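Local coordinates for protein MIP07328p (Drosophila melanogaster, PDB 6FKK) that acts as a semaphorin, probably a chemorepellent axon guidance cue that binds semaphorin receptors through its extracellular sema domain, at residues Y187-K190 with Q191-P195; I353-N356 with F357-H361; A156-G160 with H161-A165; G238-Y241 with S242-K245; I177-E180 with N181-T184. All coordinates share one frame; numbering follows the deposited sequence.

Contact 1: residues Y187-K190 with Q191-P195; sequences YDLK and QLNQP. With NAG (2-acetamido-2-deoxy-beta-D-glucopyranose), chain E.
D188 meets this loop's second half through its backbone: its O lies 3.7 Å from the N of Q191. Its side chain turns instead to its own segment. CG is anti to the backbone N (chi1 -173°), and this brings OD1 to the backbone N of K190 at 3.1 Å. That bond closes an Asx turn, with an N-H...O angle of 165°. The donor comes from above the carboxylate plane, not from within it. L189 follows and makes the main side-chain contact. Its CA-H points at the O of L192, 3.2 Å from CA. Its side chain and that of N193 cross obliquely. L189 CD2 reaches N193 OD1 at 3.8 Å, and L189 CB lies 3.9 Å from N193 ND2, so the amide passes across the leucine. If N193 were an alanine, the flat amide would be missing, and L189 would probably lose its cover there and be freer to turn. All this lies in the loop between strands 175-178 and 196-203 of the sema domain, a beta-propeller. K190 closes the first segment; its CB heads away from the second, and the chain beyond bends at chi3. Its NZ reaches toward helix 352-360. The O atoms of K190 and Q191 both accept from K252 NZ, while Q191 OE1 accepts from the N of E185. Farther on, N193 N gives its hydrogen to E213 OE2. The loop ends beside the N-acetylglucosamine of the protein's own glycan, where P195 CD is 3.7 Å from the sugar O6.

Contact 2: residues I353-N356 with F357-H361; sequences IAVN and FIKNH
V355 and K359 lie one turn apart on helix 352-360, their side chains side by side and pointing the same way. V355 CG1 touches K359 CE at 3.7 Å. The K359 chain is extended, and its CG passes 3.2 Å from V355 O, the same O that accepts from K359 N at 3.1 Å. At the helix end F357 O takes two firm bonds, from H361 N at 2.8 Å and from H361 ND1 at 2.9 Å, besides a weak one from N360 N. These hold the imidazole at one face of the F357 ring, where ND1 is offset toward the rim. The packed side holds V355, F357, I358 and K359, all buried. The other side, with I353, N356 and N360, is more open to solvent. There N360 N binds N356 O at 2.9 Å, and N356 ND2 turns back to S352 O. With a leucine in place of N360, K190 NZ would probably be left without its weak bond to OD1. The buried side is covered by loops. F357 stacks edge-to-face with F317 and touches P336. K359 NZ forms a salt bridge with E185 and a hydrogen bond to S246 OG. The helix thus packs on the loops that follow strands 175-178 and 225-233.

Contact 3: residues A156-G160 with H161-A165; sequences AFADG and HLYSA
Strands 156-158 and 161-165 run antiparallel, their axes 150° apart by direction, and a type I' turn from A158 to H161 joins them into a tight beta hairpin. Two hydrogen-bonded pairs hold it. A158 N binds H161 O at 2.9 Å, and H161 N returns to A158 O at 3.1 Å. Y163 N binds A156 O at 2.8 Å; the return bond, from A156 N to Y163 O, is weak. D159 and G160 fill the turn with positive phi, a setting that favours glycine at G160. F157 and L162 form the non-hydrogen-bonded pair between them. With its CG anti to the backbone N (chi1 -166°), F157 lays its ring against the neighbouring strand. H161 N sits over one face, 3.9 Å from CZ and toward the rim, and CD1 touches L162 CB at 4.2 Å. A156, A158, H161 and Y163 share the other side of the sheet. The Y163 ring turns its edge to the carbonyls of A156 and A158: CE1 lies 3.7 Å from A158 O and 4.1 Å from A158 CB. D159 OD2 forms a salt bridge with K234. F157 and L162 pack on A90 and V88 of strand 86-91, while A158 and Y163 pack on V207 of strand 206-214. The hairpin thus lies between these strands, and strand 175-178 continues its sheet beyond strand 161-165.

Contact 4: residues G238-Y241 with S242-K245; sequences GGPY and SHGK
H243 closes the turn on P240, its backbone N 3.0 Å from P240 O. Y241 and S242 stand between them, and their backbone angles fit a type II' turn. The turn lies in the loop between strands 225-233 and 251-259 of the sema domain. Two further bonds tie the segments together. G244 N binds Y241 O at 3.1 Å, and G239 N binds H243 O at 2.9 Å. In all three the donor comes from above the carbonyl plane. The H243 side chain folds back over the turn. Its CG is anti to the carbonyl carbon (chi1 -50°), which sets the ring edge toward P240 O, with CD2 3.1 Å away. H243 CB also meets G239 CA at 3.7 Å and P240 CD at 4.2 Å. G238 has positive phi, easily adopted by glycine. The next shell fixes this loop from outside. G238 O accepts from S347 OG and H243 O from S246 OG, while the backbone of K245 pairs with R183. The imidazole of H243 rests on V355 and N356 of helix 352-360, and P240 also touches V355. H243 ND1 is hydrogen-bonded to K359 NZ. A charged lysine there would act as the donor, so the imidazole is probably neutral, with its ND1 unprotonated.

Contact 5: residues I177-E180 with N181-T184; sequences IYRE and NLRT
This is a hairpin-like reversal at the end of strand 175-178, in the sema domain's beta-propeller. The segments run 161° apart, and E180 and N181, both with positive phi, make the turn. R179 N binds L182 O at 3.0 Å; the return bond, from L182 N to R179 O, is weak. At the open end T184 supplies a side chain in place of a backbone acceptor. Its OG1 lies between the backbone N and the carbonyl carbon (chi1 51°) and from there accepts from I177 N at 3.3 Å. T184 CG2 rests 4.1 Å from I177 CB. T184 N also makes a weak bond to I177 O, an atom that accepts from W247 NE1 as well. Y178 lays its ring along the second segment. R183 CB lies at the ring's edge, in its plane, 4.0 Å from CD1, and CE1 touches N181 CA at 3.4 Å. The backbone N of E180 lies over one face, toward the rim. The Y178 and R183 side chains cross at about a right angle, ring and guanidinium planes 81° apart. R179 and L182 lie side by side and point the same way, with R179 NH2 3.4 Å from L182 CD1. The R179 chain is bent at two torsions, and NH2 gives its bond to D236 O. H161 and Y163 of the neighbouring strand pack against R179. R183 NH2 forms a salt bridge with D174, and R183 NE binds the O of the next residue, T184, at 2.8 Å, nearly in line with the carbonyl bond.

All five contacts lie in the sema domain and follow one another along the chain in the order 3, 5, 1, 4, 2. Contacts 3 and 5, with centres about 10 Å apart, share one sheet: strands 161-165 and 175-178 are neighbours, joined by a bond from Y178 N to S164 O. Contact 1 continues the loop that contact 5 begins, and Q191 and L192 pack on T184. Contact 4 is about 12 Å, centre to centre, from both contact 5 and contact 2. It bonds through K245 to R183 and through H243 to K359. Helix 352-360, late in the sequence, thus joins loops from much earlier, which ties separate parts of the domain together.

Contact 1: residues Y187-K190 with Q191-P195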
loop_
_atom_site.group_PDB
_atom_site.type_symbol
_atom_site.label_atom_id
_atom_site.label_comp_id
_atom_site.label_asym_id
_atom_site.label_seq_id
_atom_site.Cartn_x
_atom_site.Cartn_y
_atom_site.Cartn_z
ATOM N N TYR A 187 -1.453 12.211 22.702
ATOM C CA TYR A 187 -1.743 11.311 23.820
ATOM C C TYR A 187 -3.238 11.018 23.943
ATOM O O TYR A 187 -3.747 10.773 25.039
ATOM C CB TYR A 187 -1.197 11.866 25.141
ATOM C CG TYR A 187 0.289 12.166 25.126
ATOM C CD1 TYR A 187 1.159 11.439 24.320
ATOM C CD2 TYR A 187 0.822 13.180 25.916
ATOM C CE1 TYR A 187 2.517 11.712 24.301
ATOM C CE2 TYR A 187 2.179 13.461 25.906
ATOM C CZ TYR A 187 3.021 12.724 25.097
ATOM O OH TYR A 187 4.371 12.999 25.083
ATOM N N ASP A 188 -3.950 11.043 22.820
ATOM C CA ASP A 188 -5.368 10.706 22.769
ATOM C C ASP A 188 -5.519 9.416 21.977
ATOM O O ASP A 188 -5.213 9.378 20.780
ATOM C CB ASP A 188 -6.182 11.835 22.138
ATOM C CG ASP A 188 -7.682 11.597 22.219
ATOM O OD1 ASP A 188 -8.100 10.553 22.764
ATOM O OD2 ASP A 188 -8.445 12.460 21.739
ATOM N N LEU A 189 -5.991 8.365 22.645
ATOM C CA LEU A 189 -6.084 7.049 22.030
ATOM C C LEU A 189 -7.357 6.854 21.216
ATOM O O LEU A 189 -7.474 5.841 20.519
ATOM C CB LEU A 189 -5.985 5.965 23.106
ATOM C CG LEU A 189 -4.713 6.002 23.955
ATOM C CD1 LEU A 189 -4.753 4.931 25.029
ATOM C CD2 LEU A 189 -3.476 5.842 23.084
ATOM N N LYS A 190 -8.309 7.787 21.285
ATOM C CA LYS A 190 -9.510 7.666 20.464
ATOM C C LYS A 190 -9.199 7.921 18.994
ATOM O O LYS A 190 -9.788 7.286 18.111
ATOM C CB LYS A 190 -10.594 8.623 20.964
ATOM C CG LYS A 190 -11.329 8.129 22.204
ATOM C CD LYS A 190 -12.508 9.021 22.566
ATOM C CE LYS A 190 -12.046 10.380 23.062
ATOM N NZ LYS A 190 -13.186 11.194 23.565
ATOM N N GLN A 191 -8.273 8.839 18.714
ATOM C CA GLN A 191 -7.885 9.106 17.332
ATOM C C GLN A 191 -6.844 8.107 16.843
ATOM O O GLN A 191 -6.975 7.548 15.748
ATOM C CB GLN A 191 -7.359 10.537 17.198
ATOM C CG GLN A 191 -8.434 11.608 17.292
ATOM C CD GLN A 191 -7.918 12.987 16.925
ATOM O OE1 GLN A 191 -6.733 13.281 17.082
ATOM N NE2 GLN A 191 -8.807 13.837 16.426
ATOM N N LEU A 192 -5.804 7.868 17.640
ATOM C CA LEU A 192 -4.731 6.955 17.266
ATOM C C LEU A 192 -4.297 6.172 18.495
ATOM O O LEU A 192 -4.073 6.757 19.556
ATOM C CB LEU A 192 -3.542 7.717 16.671
ATOM C CG LEU A 192 -3.771 8.376 15.310
ATOM C CD1 LEU A 192 -2.606 9.280 14.946
ATOM C CD2 LEU A 192 -3.971 7.312 14.251
ATOM N N ASN A 193 -4.173 4.851 18.344
ATOM C CA ASN A 193 -3.835 3.945 19.444
ATOM C C ASN A 193 -2.724 3.008 18.972
ATOM O O ASN A 193 -3.004 1.919 18.462
ATOM C CB ASN A 193 -5.068 3.171 19.903
ATOM C CG ASN A 193 -4.888 2.535 21.266
ATOM O OD1 ASN A 193 -3.766 2.313 21.720
ATOM N ND2 ASN A 193 -6.000 2.235 21.928
ATOM N N GLN A 194 -1.477 3.429 19.161
ATOM C CA GLN A 194 -0.300 2.682 18.726
ATOM C C GLN A 194 -0.402 2.230 17.267
ATOM O O GLN A 194 -0.346 1.026 16.980
ATOM C CB GLN A 194 -0.051 1.490 19.639
ATOM C CG GLN A 194 0.063 1.842 21.112
ATOM C CD GLN A 194 0.536 0.673 21.954
ATOM O OE1 GLN A 194 1.306 -0.168 21.489
ATOM N NE2 GLN A 194 0.077 0.614 23.200
ATOM N N PRO A 195 -0.533 3.158 16.323
ATOM C CA PRO A 195 -0.754 2.765 14.931
ATOM C C PRO A 195 0.540 2.472 14.188
ATOM O O PRO A 195 1.593 3.052 14.456
ATOM C CB PRO A 195 -1.453 3.990 14.337
ATOM C CG PRO A 195 -0.846 5.128 15.084
ATOM C CD PRO A 195 -0.568 4.622 16.484
HETATM C C1 NAG E . 6.062 3.039 14.563
HETATM C C2 NAG E . 7.008 2.631 15.709
HETATM C C3 NAG E . 6.231 2.306 16.987
HETATM C C4 NAG E . 5.260 3.425 17.334
HETATM C C5 NAG E . 4.354 3.692 16.141
HETATM C C6 NAG E . 3.375 4.818 16.382
HETATM C C7 NAG E . 7.395 0.277 15.056
HETATM C C8 NAG E . 8.431 -0.737 14.676
HETATM N N2 NAG E . 7.852 1.510 15.321
HETATM O O3 NAG E . 7.151 2.118 18.055
HETATM O O4 NAG E . 4.470 3.057 18.458
HETATM O O5 NAG E . 5.159 4.067 15.015
HETATM O O6 NAG E . 2.917 4.830 17.727
HETATM O O7 NAG E . 6.201 -0.009 15.116
#

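Contact 2: residues I353-N356 with F357-H361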
loop_
_atom_site.group_PDB
_atom_site.type_symbol
_atom_site.label_atom_id
_atom_site.label_comp_id
_atom_site.label_asym_id
_atom_site.label_seq_id
_atom_site.Cartn_x
_atom_site.Cartn_y
_atom_site.Cartn_z
ATOM N N ILE A 353 -18.177 23.412 20.080
ATOM C CA ILE A 353 -18.990 22.215 20.264
ATOM C C ILE A 353 -18.872 21.300 19.052
ATOM O O ILE A 353 -18.884 20.070 19.182
ATOM C CB ILE A 353 -20.455 22.597 20.557
ATOM C CG1 ILE A 353 -21.089 23.338 19.375
ATOM C CG2 ILE A 353 -20.537 23.452 21.810
ATOM C CD1 ILE A 353 -21.988 22.473 18.504
ATOM N N ALA A 354 -18.736 21.882 17.858
ATOM C CA ALA A 354 -18.633 21.071 16.651
ATOM C C ALA A 354 -17.249 20.449 16.521
ATOM O O ALA A 354 -17.113 19.314 16.051
ATOM C CB ALA A 354 -18.962 21.915 15.421
ATOM N N VAL A 355 -16.209 21.176 16.936
ATOM C CA VAL A 355 -14.855 20.637 16.863
ATOM C C VAL A 355 -14.645 19.579 17.938
ATOM O O VAL A 355 -14.052 18.523 17.682
ATOM C CB VAL A 355 -13.819 21.770 16.971
ATOM C CG1 VAL A 355 -12.408 21.205 16.920
ATOM C CG2 VAL A 355 -14.028 22.790 15.860
ATOM N N ASN A 356 -15.129 19.836 19.158
ATOM C CA ASN A 356 -15.011 18.842 20.219
ATOM C C ASN A 356 -15.769 17.566 19.880
ATOM O O ASN A 356 -15.359 16.475 20.292
ATOM C CB ASN A 356 -15.510 19.413 21.547
ATOM C CG ASN A 356 -14.473 20.279 22.239
ATOM O OD1 ASN A 356 -13.528 19.772 22.844
ATOM N ND2 ASN A 356 -14.652 21.593 22.161
ATOM N N PHE A 357 -16.866 17.677 19.129
ATOM C CA PHE A 357 -17.632 16.491 18.760
ATOM C C PHE A 357 -16.808 15.559 17.881
ATOM O O PHE A 357 -16.698 14.359 18.160
ATOM C CB PHE A 357 -18.924 16.896 18.052
ATOM C CG PHE A 357 -19.778 15.732 17.638
ATOM C CD1 PHE A 357 -20.729 15.214 18.500
ATOM C CD2 PHE A 357 -19.629 15.155 16.386
ATOM C CE1 PHE A 357 -21.516 14.144 18.122
ATOM C CE2 PHE A 357 -20.412 14.085 16.004
ATOM C CZ PHE A 357 -21.358 13.578 16.873
ATOM N N ILE A 358 -16.221 16.093 16.806
ATOM C CA ILE A 358 -15.440 15.255 15.907
ATOM C C ILE A 358 -14.163 14.763 16.574
ATOM O O ILE A 358 -13.604 13.740 16.162
ATOM C CB ILE A 358 -15.135 16.007 14.596
ATOM C CG1 ILE A 358 -14.685 15.027 13.513
ATOM C CG2 ILE A 358 -14.083 17.079 14.818
ATOM C CD1 ILE A 358 -14.409 15.674 12.181
ATOM N N LYS A 359 -13.688 15.460 17.610
ATOM C CA LYS A 359 -12.591 14.930 18.410
ATOM C C LYS A 359 -13.063 13.822 19.340
ATOM O O LYS A 359 -12.285 12.919 19.668
ATOM C CB LYS A 359 -11.934 16.048 19.221
ATOM C CG LYS A 359 -11.229 17.098 18.381
ATOM C CD LYS A 359 -10.535 18.124 19.263
ATOM C CE LYS A 359 -9.733 19.114 18.433
ATOM N NZ LYS A 359 -8.928 20.034 19.286
ATOM N N ASN A 360 -14.328 13.869 19.766
ATOM C CA ASN A 360 -14.861 12.839 20.649
ATOM C C ASN A 360 -15.340 11.614 19.882
ATOM O O ASN A 360 -15.320 10.505 20.428
ATOM C CB ASN A 360 -16.009 13.401 21.489
ATOM C CG ASN A 360 -15.545 14.433 22.498
ATOM O OD1 ASN A 360 -14.413 14.383 22.980
ATOM N ND2 ASN A 360 -16.421 15.378 22.822
ATOM N N HIS A 361 -15.771 11.781 18.634
ATOM C CA HIS A 361 -16.312 10.686 17.829
ATOM C C HIS A 361 -15.598 10.628 16.485
ATOM O O HIS A 361 -16.191 10.918 15.439
ATOM C CB HIS A 361 -17.819 10.848 17.631
ATOM C CG HIS A 361 -18.560 11.214 18.879
ATOM N ND1 HIS A 361 -18.686 12.516 19.313
ATOM C CD2 HIS A 361 -19.218 10.450 19.782
ATOM C CE1 HIS A 361 -19.389 12.538 20.431
ATOM N NE2 HIS A 361 -19.724 11.298 20.737
#

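Contact 3: residues A156-G160 with H161-A165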
loop_
_atom_site.group_PDB
_atom_site.type_symbol
_atom_site.label_atom_id
_atom_site.label_comp_id
_atom_site.label_asym_id
_atom_site.label_seq_id
_atom_site.Cartn_x
_atom_site.Cartn_y
_atom_site.Cartn_z
ATOM N N ALA A 156 2.409 11.611 2.151
ATOM C CA ALA A 156 1.796 11.917 0.864
ATOM C C ALA A 156 1.889 13.417 0.625
ATOM O O ALA A 156 1.483 14.207 1.482
ATOM C CB ALA A 156 0.336 11.457 0.821
ATOM N N PHE A 157 2.423 13.801 -0.534
ATOM C CA PHE A 157 2.576 15.203 -0.911
ATOM C C PHE A 157 1.404 15.589 -1.807
ATOM O O PHE A 157 1.344 15.181 -2.971
ATOM C CB PHE A 157 3.912 15.428 -1.615
ATOM C CG PHE A 157 4.304 16.876 -1.731
ATOM C CD1 PHE A 157 4.930 17.522 -0.679
ATOM C CD2 PHE A 157 4.056 17.585 -2.895
ATOM C CE1 PHE A 157 5.297 18.852 -0.782
ATOM C CE2 PHE A 157 4.422 18.914 -3.005
ATOM C CZ PHE A 157 5.042 19.548 -1.947
ATOM N N ALA A 158 0.477 16.380 -1.265
ATOM C CA ALA A 158 -0.757 16.731 -1.954
ATOM C C ALA A 158 -0.933 18.242 -1.975
ATOM O O ALA A 158 -0.900 18.889 -0.923
ATOM C CB ALA A 158 -1.966 16.070 -1.284
ATOM N N ASP A 159 -1.128 18.792 -3.177
ATOM C CA ASP A 159 -1.397 20.219 -3.376
ATOM C C ASP A 159 -0.343 21.094 -2.700
ATOM O O ASP A 159 -0.653 22.114 -2.080
ATOM C CB ASP A 159 -2.799 20.588 -2.896
ATOM C CG ASP A 159 -3.878 20.171 -3.878
ATOM O OD1 ASP A 159 -3.552 19.474 -4.862
ATOM O OD2 ASP A 159 -5.048 20.550 -3.667
ATOM N N GLY A 160 0.921 20.684 -2.819
ATOM C CA GLY A 160 2.041 21.466 -2.344
ATOM C C GLY A 160 2.365 21.344 -0.870
ATOM O O GLY A 160 3.232 22.081 -0.385
ATOM N N HIS A 161 1.706 20.448 -0.140
ATOM C CA HIS A 161 1.968 20.264 1.280
ATOM C C HIS A 161 2.263 18.798 1.563
ATOM O O HIS A 161 1.834 17.903 0.832
ATOM C CB HIS A 161 0.792 20.744 2.143
ATOM C CG HIS A 161 0.579 22.225 2.097
ATOM N ND1 HIS A 161 1.190 23.092 2.977
ATOM C CD2 HIS A 161 -0.174 22.991 1.275
ATOM C CE1 HIS A 161 0.820 24.330 2.699
ATOM N NE2 HIS A 161 -0.007 24.296 1.670
ATOM N N LEU A 162 3.003 18.565 2.645
ATOM C CA LEU A 162 3.406 17.225 3.050
ATOM C C LEU A 162 2.488 16.740 4.165
ATOM O O LEU A 162 2.448 17.338 5.246
ATOM C CB LEU A 162 4.864 17.212 3.509
ATOM C CG LEU A 162 5.410 15.870 4.000
ATOM C CD1 LEU A 162 5.314 14.827 2.904
ATOM C CD2 LEU A 162 6.845 16.020 4.475
ATOM N N TYR A 163 1.755 15.661 3.901
ATOM C CA TYR A 163 0.860 15.048 4.882
ATOM C C TYR A 163 1.571 13.827 5.454
ATOM O O TYR A 163 1.601 12.763 4.831
ATOM C CB TYR A 163 -0.479 14.689 4.247
ATOM C CG TYR A 163 -1.324 15.897 3.914
ATOM C CD1 TYR A 163 -1.063 16.660 2.784
ATOM C CD2 TYR A 163 -2.376 16.282 4.734
ATOM C CE1 TYR A 163 -1.824 17.771 2.478
ATOM C CE2 TYR A 163 -3.146 17.391 4.435
ATOM C CZ TYR A 163 -2.865 18.132 3.307
ATOM O OH TYR A 163 -3.621 19.239 3.002
ATOM N N SER A 164 2.145 13.986 6.642
ATOM C CA SER A 164 2.983 12.962 7.249
ATOM C C SER A 164 2.233 12.238 8.361
ATOM O O SER A 164 1.445 12.845 9.094
ATOM C CB SER A 164 4.267 13.577 7.808
ATOM O OG SER A 164 5.103 12.586 8.382
ATOM N N ALA A 165 2.489 10.937 8.478
ATOM C CA ALA A 165 1.959 10.110 9.558
ATOM C C ALA A 165 3.123 9.326 10.154
ATOM O O ALA A 165 3.625 8.393 9.524
ATOM C CB ALA A 165 0.871 9.166 9.059
#

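Contact 4: residues G238-Y241 with S242-K245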
loop_
_atom_site.group_PDB
_atom_site.type_symbol
_atom_site.label_atom_id
_atom_site.label_comp_id
_atom_site.label_asym_id
_atom_site.label_seq_id
_atom_site.Cartn_x
_atom_site.Cartn_y
_atom_site.Cartn_z
ATOM N N GLY A 238 -7.752 24.334 10.737
ATOM C CA GLY A 238 -7.894 24.229 12.173
ATOM C C GLY A 238 -9.190 24.844 12.665
ATOM O O GLY A 238 -9.986 25.406 11.910
ATOM N N GLY A 239 -9.401 24.728 13.973
ATOM C CA GLY A 239 -10.590 25.252 14.600
ATOM C C GLY A 239 -10.336 26.547 15.341
ATOM O O GLY A 239 -9.252 27.135 15.267
ATOM N N PRO A 240 -11.337 27.016 16.078
ATOM C CA PRO A 240 -11.193 28.279 16.802
ATOM C C PRO A 240 -10.407 28.113 18.092
ATOM O O PRO A 240 -10.439 27.066 18.742
ATOM C CB PRO A 240 -12.643 28.676 17.096
ATOM C CG PRO A 240 -13.335 27.363 17.249
ATOM C CD PRO A 240 -12.680 26.433 16.252
ATOM N N TYR A 241 -9.686 29.178 18.447
ATOM C CA TYR A 241 -9.013 29.316 19.742
ATOM C C TYR A 241 -8.025 28.168 19.913
ATOM O O TYR A 241 -7.131 28.019 19.062
ATOM C CB TYR A 241 -10.086 29.443 20.826
ATOM C CG TYR A 241 -10.979 30.652 20.660
ATOM C CD1 TYR A 241 -10.530 31.785 19.992
ATOM C CD2 TYR A 241 -12.272 30.662 21.168
ATOM C CE1 TYR A 241 -11.341 32.893 19.836
ATOM C CE2 TYR A 241 -13.092 31.768 21.017
ATOM C CZ TYR A 241 -12.621 32.880 20.350
ATOM O OH TYR A 241 -13.431 33.983 20.197
ATOM N N SER A 242 -8.131 27.349 20.962
ATOM C CA SER A 242 -7.155 26.297 21.221
ATOM C C SER A 242 -7.215 25.164 20.205
ATOM O O SER A 242 -6.300 24.334 20.175
ATOM C CB SER A 242 -7.354 25.741 22.634
ATOM O OG SER A 242 -8.724 25.495 22.901
ATOM N N HIS A 243 -8.256 25.106 19.380
ATOM C CA HIS A 243 -8.350 24.102 18.332
ATOM C C HIS A 243 -7.579 24.489 17.077
ATOM O O HIS A 243 -7.680 23.786 16.067
ATOM C CB HIS A 243 -9.818 23.847 17.973
ATOM C CG HIS A 243 -10.699 23.582 19.155
ATOM N ND1 HIS A 243 -10.735 22.364 19.798
ATOM C CD2 HIS A 243 -11.588 24.374 19.799
ATOM C CE1 HIS A 243 -11.603 22.419 20.793
ATOM N NE2 HIS A 243 -12.134 23.628 20.815
ATOM N N GLY A 244 -6.816 25.583 17.116
ATOM C CA GLY A 244 -6.157 26.086 15.923
ATOM C C GLY A 244 -5.007 25.234 15.427
ATOM O O GLY A 244 -4.571 25.410 14.285
ATOM N N LYS A 245 -4.500 24.321 16.256
ATOM C CA LYS A 245 -3.393 23.454 15.870
ATOM C C LYS A 245 -3.820 22.005 15.675
ATOM O O LYS A 245 -2.961 21.133 15.518
ATOM C CB LYS A 245 -2.273 23.527 16.909
ATOM C CG LYS A 245 -1.536 24.852 16.951
ATOM C CD LYS A 245 -0.358 24.777 17.911
ATOM C CE LYS A 245 0.444 26.068 17.915
ATOM N NZ LYS A 245 1.639 25.972 18.798
#

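Contact 5: residues I177-E180 with N181-T184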
loop_
_atom_site.group_PDB
_atom_site.type_symbol
_atom_site.label_atom_id
_atom_site.label_comp_id
_atom_site.label_asym_id
_atom_site.label_seq_id
_atom_site.Cartn_x
_atom_site.Cartn_y
_atom_site.Cartn_z
ATOM N N ILE A 177 -0.672 12.461 12.870
ATOM C CA ILE A 177 -0.778 12.828 11.464
ATOM C C ILE A 177 -0.688 14.346 11.400
ATOM O O ILE A 177 -1.465 15.044 12.061
ATOM C CB ILE A 177 -2.088 12.320 10.834
ATOM C CG1 ILE A 177 -2.203 10.801 10.987
ATOM C CG2 ILE A 177 -2.151 12.707 9.372
ATOM C CD1 ILE A 177 -3.443 10.212 10.343
ATOM N N TYR A 178 0.262 14.854 10.620
ATOM C CA TYR A 178 0.658 16.251 10.708
ATOM C C TYR A 178 0.758 16.879 9.324
ATOM O O TYR A 178 1.123 16.218 8.348
ATOM C CB TYR A 178 1.998 16.372 11.452
ATOM C CG TYR A 178 2.578 17.764 11.503
ATOM C CD1 TYR A 178 2.108 18.700 12.411
ATOM C CD2 TYR A 178 3.610 18.135 10.654
ATOM C CE1 TYR A 178 2.644 19.970 12.465
ATOM C CE2 TYR A 178 4.152 19.404 10.698
ATOM C CZ TYR A 178 3.665 20.317 11.606
ATOM O OH TYR A 178 4.198 21.583 11.657
ATOM N N ARG A 179 0.430 18.174 9.259
ATOM C CA ARG A 179 0.533 18.969 8.038
ATOM C C ARG A 179 0.312 20.446 8.348
ATOM O O ARG A 179 -0.773 20.828 8.800
ATOM C CB ARG A 179 -0.482 18.491 6.990
ATOM C CG ARG A 179 -0.293 19.067 5.580
ATOM C CD ARG A 179 -0.947 20.439 5.393
ATOM N NE ARG A 179 -2.299 20.496 5.945
ATOM C CZ ARG A 179 -3.039 21.599 5.999
ATOM N NH1 ARG A 179 -2.563 22.745 5.532
ATOM N NH2 ARG A 179 -4.258 21.558 6.520
ATOM N N GLU A 180 1.324 21.280 8.094
ATOM C CA GLU A 180 1.216 22.736 8.230
ATOM C C GLU A 180 0.666 23.122 9.605
ATOM O O GLU A 180 -0.350 23.811 9.733
ATOM C CB GLU A 180 0.366 23.323 7.096
ATOM C CG GLU A 180 0.328 24.856 7.001
ATOM C CD GLU A 180 1.615 25.473 6.476
ATOM O OE1 GLU A 180 2.614 24.744 6.297
ATOM O OE2 GLU A 180 1.624 26.700 6.239
ATOM N N ASN A 181 1.347 22.644 10.645
ATOM C CA ASN A 181 1.004 22.949 12.035
ATOM C C ASN A 181 -0.433 22.547 12.370
ATOM O O ASN A 181 -1.141 23.247 13.096
ATOM C CB ASN A 181 1.244 24.426 12.353
ATOM C CG ASN A 181 1.580 24.652 13.809
ATOM O OD1 ASN A 181 1.983 23.724 14.512
ATOM N ND2 ASN A 181 1.418 25.886 14.273
ATOM N N LEU A 182 -0.868 21.409 11.831
ATOM C CA LEU A 182 -2.139 20.791 12.189
ATOM C C LEU A 182 -1.879 19.323 12.488
ATOM O O LEU A 182 -1.411 18.587 11.614
ATOM C CB LEU A 182 -3.173 20.936 11.068
ATOM C CG LEU A 182 -3.905 22.274 10.959
ATOM C CD1 LEU A 182 -4.887 22.253 9.797
ATOM C CD2 LEU A 182 -4.619 22.592 12.261
ATOM N N ARG A 183 -2.177 18.898 13.715
ATOM C CA ARG A 183 -1.847 17.549 14.146
ATOM C C ARG A 183 -3.021 16.932 14.892
ATOM O O ARG A 183 -3.886 17.629 15.428
ATOM C CB ARG A 183 -0.605 17.527 15.045
ATOM C CG ARG A 183 -0.803 18.212 16.388
ATOM C CD ARG A 183 0.232 17.743 17.398
ATOM N NE ARG A 183 0.032 16.343 17.761
ATOM C CZ ARG A 183 0.884 15.629 18.489
ATOM N NH1 ARG A 183 2.005 16.182 18.933
ATOM N NH2 ARG A 183 0.619 14.360 18.769
ATOM N N THR A 184 -3.032 15.602 14.920
ATOM C CA THR A 184 -3.990 14.871 15.728
ATOM C C THR A 184 -3.702 15.083 17.213
ATOM O O THR A 184 -2.592 15.449 17.612
ATOM C CB THR A 184 -3.950 13.382 15.392
ATOM O OG1 THR A 184 -2.596 12.915 15.457
ATOM C CG2 THR A 184 -4.497 13.141 13.997
#